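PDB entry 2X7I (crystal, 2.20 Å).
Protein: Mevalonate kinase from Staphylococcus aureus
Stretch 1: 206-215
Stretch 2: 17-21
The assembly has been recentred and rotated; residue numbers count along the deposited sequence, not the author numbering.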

ATOM      1  N   HIS A 206      -5.095 -17.877  14.640  1.00 55.96           N
ATOM      2  CA  HIS A 206      -4.318 -17.483  13.456  1.00 54.63           C
ATOM      3  C   HIS A 206      -3.583 -16.159  13.674  1.00 53.49           C
ATOM      4  O   HIS A 206      -2.433 -16.024  13.278  1.00 52.05           O
ATOM      5  CB  HIS A 206      -5.186 -17.378  12.191  1.00 54.79           C
ATOM      6  CG  HIS A 206      -4.434 -16.891  10.984  1.00 52.99           C
ATOM      7  ND1 HIS A 206      -3.355 -17.568  10.457  1.00 52.10           N
ATOM      8  CD2 HIS A 206      -4.616 -15.808  10.191  1.00 52.71           C
ATOM      9  CE1 HIS A 206      -2.894 -16.918   9.405  1.00 49.75           C
ATOM     10  NE2 HIS A 206      -3.643 -15.847   9.221  1.00 51.46           N
ATOM     11  N   VAL A 207      -4.258 -15.206  14.304  1.00 55.41           N
ATOM     12  CA  VAL A 207      -3.685 -13.899  14.605  1.00 55.38           C
ATOM     13  C   VAL A 207      -2.641 -14.032  15.701  1.00 55.52           C
ATOM     14  O   VAL A 207      -1.639 -13.326  15.690  1.00 54.42           O
ATOM     15  CB  VAL A 207      -4.762 -12.871  15.058  1.00 57.41           C
ATOM     16  CG1 VAL A 207      -4.148 -11.481  15.156  1.00 56.39           C
ATOM     17  CG2 VAL A 207      -5.935 -12.853  14.087  1.00 58.45           C
ATOM     18  N   LYS A 208      -2.891 -14.927  16.651  1.00 57.88           N
ATOM     19  CA  LYS A 208      -1.894 -15.286  17.652  1.00 59.08           C
ATOM     20  C   LYS A 208      -0.646 -15.844  16.960  1.00 57.51           C
ATOM     21  O   LYS A 208       0.473 -15.422  17.258  1.00 57.52           O
ATOM     22  CB  LYS A 208      -2.471 -16.292  18.655  1.00 61.75           C
ATOM     23  CG  LYS A 208      -1.452 -16.856  19.647  1.00 64.13           C
ATOM     24  CD  LYS A 208      -2.129 -17.603  20.793  1.00 67.68           C
ATOM     25  CE  LYS A 208      -1.120 -17.981  21.892  1.00 70.46           C
ATOM     26  NZ  LYS A 208      -1.770 -18.622  23.095  1.00 73.90           N
ATOM     27  N   HIS A 209      -0.845 -16.728  15.986  1.00 57.00           N
ATOM     28  CA  HIS A 209       0.282 -17.368  15.294  1.00 56.20           C
ATOM     29  C   HIS A 209       1.055 -16.432  14.369  1.00 54.63           C
ATOM     30  O   HIS A 209       2.274 -16.545  14.271  1.00 54.26           O
ATOM     31  CB  HIS A 209      -0.168 -18.610  14.513  1.00 56.35           C
ATOM     32  CG  HIS A 209      -0.833 -19.646  15.359  1.00 58.11           C
ATOM     33  ND1 HIS A 209      -1.803 -20.492  14.869  1.00 59.69           N
ATOM     34  CD2 HIS A 209      -0.700 -19.945  16.674  1.00 60.15           C
ATOM     35  CE1 HIS A 209      -2.230 -21.279  15.843  1.00 61.60           C
ATOM     36  NE2 HIS A 209      -1.576 -20.968  16.949  1.00 61.66           N
ATOM     37  N   ILE A 210       0.383 -15.509  13.681  1.00 54.40           N
ATOM     38  CA  ILE A 210       1.137 -14.629  12.783  1.00 53.43           C
ATOM     39  C   ILE A 210       2.047 -13.708  13.621  1.00 53.74           C
ATOM     40  O   ILE A 210       3.092 -13.271  13.159  1.00 53.18           O
ATOM     41  CB  ILE A 210       0.249 -13.849  11.751  1.00 53.36           C
ATOM     42  CG1 ILE A 210      -0.419 -12.636  12.374  1.00 53.98           C
ATOM     43  CG2 ILE A 210      -0.776 -14.750  11.073  1.00 53.86           C
ATOM     44  CD1 ILE A 210       0.411 -11.405  12.241  1.00 52.72           C
ATOM     45  N   GLY A 211       1.649 -13.452  14.865  1.00 55.22           N
ATOM     46  CA  GLY A 211       2.493 -12.764  15.827  1.00 55.89           C
ATOM     47  C   GLY A 211       3.896 -13.329  15.888  1.00 56.10           C
ATOM     48  O   GLY A 211       4.864 -12.588  15.693  1.00 56.24           O
ATOM     49  N   LYS A 212       4.025 -14.633  16.149  1.00 56.54           N
ATOM     50  CA  LYS A 212       5.351 -15.272  16.114  1.00 57.12           C
ATOM     51  C   LYS A 212       5.988 -15.243  14.719  1.00 54.79           C
ATOM     52  O   LYS A 212       7.196 -15.091  14.606  1.00 55.08           O
ATOM     53  CB  LYS A 212       5.360 -16.707  16.702  1.00 59.28           C
ATOM     54  CG  LYS A 212       4.227 -17.647  16.286  1.00 61.06           C
ATOM     55  CD  LYS A 212       4.346 -19.009  16.994  1.00 65.58           C
ATOM     56  CE  LYS A 212       2.985 -19.618  17.336  1.00 67.25           C
ATOM     57  NZ  LYS A 212       2.335 -18.975  18.527  1.00 68.44           N
ATOM     58  N   LEU A 213       5.185 -15.366  13.662  1.00 52.78           N
ATOM     59  CA  LEU A 213       5.713 -15.288  12.292  1.00 51.14           C
ATOM     60  C   LEU A 213       6.230 -13.892  11.914  1.00 50.28           C
ATOM     61  O   LEU A 213       7.157 -13.783  11.118  1.00 50.19           O
ATOM     62  CB  LEU A 213       4.672 -15.754  11.276  1.00 50.16           C
ATOM     63  CG  LEU A 213       4.316 -17.243  11.349  1.00 50.63           C
ATOM     64  CD1 LEU A 213       3.081 -17.543  10.502  1.00 48.96           C
ATOM     65  CD2 LEU A 213       5.496 -18.103  10.912  1.00 48.27           C
ATOM     66  N   VAL A 214       5.623 -12.841  12.467  1.00 49.88           N
ATOM     67  CA  VAL A 214       6.120 -11.472  12.296  1.00 49.80           C
ATOM     68  C   VAL A 214       7.472 -11.291  13.007  1.00 51.51           C
ATOM     69  O   VAL A 214       8.326 -10.538  12.536  1.00 51.96           O
ATOM     70  CB  VAL A 214       5.106 -10.410  12.823  1.00 49.81           C
ATOM     71  CG1 VAL A 214       5.733  -9.020  12.857  1.00 50.14           C
ATOM     72  CG2 VAL A 214       3.841 -10.404  11.978  1.00 48.46           C
ATOM     73  N   LEU A 215       7.664 -11.982  14.131  1.00 52.99           N
ATOM     74  CA  LEU A 215       8.916 -11.904  14.881  1.00 55.27           C
ATOM     75  C   LEU A 215      10.061 -12.538  14.087  1.00 56.07           C
ATOM     76  O   LEU A 215      11.147 -11.970  13.993  1.00 57.08           O
ATOM     77  CB  LEU A 215       8.777 -12.575  16.252  1.00 56.81           C
ATOM     78  CG  LEU A 215      10.003 -12.550  17.170  1.00 59.66           C
ATOM     79  CD1 LEU A 215      10.580 -11.137  17.288  1.00 59.90           C
ATOM     80  CD2 LEU A 215       9.670 -13.132  18.548  1.00 60.48           C
TER
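Stretch 2 (17-21) LIGEH

Gly19 passes close to the helix, with its CA 3.6 Å from Ile210 CD1, so bare backbone packs on a helix side chain. Its phi/psi of 127/166 calls for glycine, because a CB would be jammed against the carbonyl O of Ile18.

The contact is small, burying 225 Å² with both sides summed. No hydrogen bond joins the two stretches; stretch 2 lies on the helix by van der Waals packing alone. Stretch 1 is helical throughout and belongs to a longer helix. Stretch 2 turns a corner at Leu17 and Ile18. From Ile18 to Glu20 the chain then runs against the direction of the helix. CA to CA, Ile18 pairs with Val214 at 6.2 Å, Gly19 with Ile210 at 6.7 Å and Glu20 with Val207 at 7.8 Å, so the two backbones draw apart toward Glu20.

Ile18 gives up the most surface. Its CA-to-CB bond points toward the helix. Its CG2 lies 3.6 Å from Val214 CG2 and 4.2 Å from Ile210 CD1. Its CD1 reaches the backbone, 4.1 Å from Leu213 O.

Glu20 makes a looser contact: its OE2 is 4.3 Å from Val207 CG1, a methyl that offers the carboxylate no polar partner. Leu17 and His21 do not touch the helix segment.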

ATOM      1  N   LEU A  17       3.276  -6.973   4.632  1.00 47.60           N
ATOM      2  CA  LEU A  17       3.730  -8.299   4.225  1.00 48.53           C
ATOM      3  C   LEU A  17       3.097  -9.377   5.094  1.00 48.72           C
ATOM      4  O   LEU A  17       2.617 -10.393   4.589  1.00 49.18           O
ATOM      5  CB  LEU A  17       5.245  -8.399   4.335  1.00 48.87           C
ATOM      6  CG  LEU A  17       6.075  -7.673   3.274  1.00 49.76           C
ATOM      7  CD1 LEU A  17       7.541  -8.000   3.515  1.00 50.24           C
ATOM      8  CD2 LEU A  17       5.674  -8.057   1.864  1.00 49.36           C
ATOM      9  N   ILE A  18       3.117  -9.143   6.406  1.00 48.30           N
ATOM     10  CA  ILE A  18       2.524 -10.041   7.392  1.00 48.68           C
ATOM     11  C   ILE A  18       1.912  -9.153   8.453  1.00 48.00           C
ATOM     12  O   ILE A  18       2.529  -8.169   8.869  1.00 47.00           O
ATOM     13  CB  ILE A  18       3.568 -10.927   8.081  1.00 49.23           C
ATOM     14  CG1 ILE A  18       4.492 -11.590   7.074  1.00 51.90           C
ATOM     15  CG2 ILE A  18       2.902 -12.004   8.929  1.00 49.24           C
ATOM     16  CD1 ILE A  18       5.864 -11.905   7.658  1.00 54.26           C
ATOM     17  N   GLY A  19       0.708  -9.506   8.889  1.00 48.37           N
ATOM     18  CA  GLY A  19      -0.015  -8.722   9.881  1.00 48.28           C
ATOM     19  C   GLY A  19      -1.405  -8.386   9.394  1.00 48.54           C
ATOM     20  O   GLY A  19      -1.707  -8.535   8.210  1.00 48.86           O
ATOM     21  N   GLU A  20      -2.251  -7.933  10.313  1.00 48.46           N
ATOM     22  CA  GLU A  20      -3.636  -7.629   9.993  1.00 49.05           C
ATOM     23  C   GLU A  20      -3.809  -6.324   9.227  1.00 48.09           C
ATOM     24  O   GLU A  20      -2.921  -5.485   9.167  1.00 46.92           O
ATOM     25  CB  GLU A  20      -4.521  -7.641  11.259  1.00 49.77           C
ATOM     26  CG  GLU A  20      -4.276  -6.519  12.270  1.00 50.94           C
ATOM     27  CD  GLU A  20      -4.800  -6.867  13.673  1.00 53.51           C
ATOM     28  OE1 GLU A  20      -6.031  -6.774  13.902  1.00 55.02           O
ATOM     29  OE2 GLU A  20      -3.972  -7.253  14.533  1.00 53.74           O
ATOM     30  N   HIS A  21      -4.980  -6.201   8.619  1.00 48.76           N
ATOM     31  CA  HIS A  21      -5.397  -4.998   7.927  1.00 48.35           C
ATOM     32  C   HIS A  21      -5.541  -3.823   8.900  1.00 47.95           C
ATOM     33  O   HIS A  21      -6.002  -3.991  10.018  1.00 47.92           O
ATOM     34  CB  HIS A  21      -6.738  -5.284   7.225  1.00 48.85           C
ATOM     35  CG  HIS A  21      -7.382  -4.077   6.627  1.00 48.19           C
ATOM     36  ND1 HIS A  21      -8.438  -3.424   7.228  1.00 49.73           N
ATOM     37  CD2 HIS A  21      -7.139  -3.413   5.472  1.00 47.18           C
ATOM     38  CE1 HIS A  21      -8.810  -2.402   6.477  1.00 47.67           C
ATOM     39  NE2 HIS A  21      -8.041  -2.374   5.404  1.00 47.23           N
TER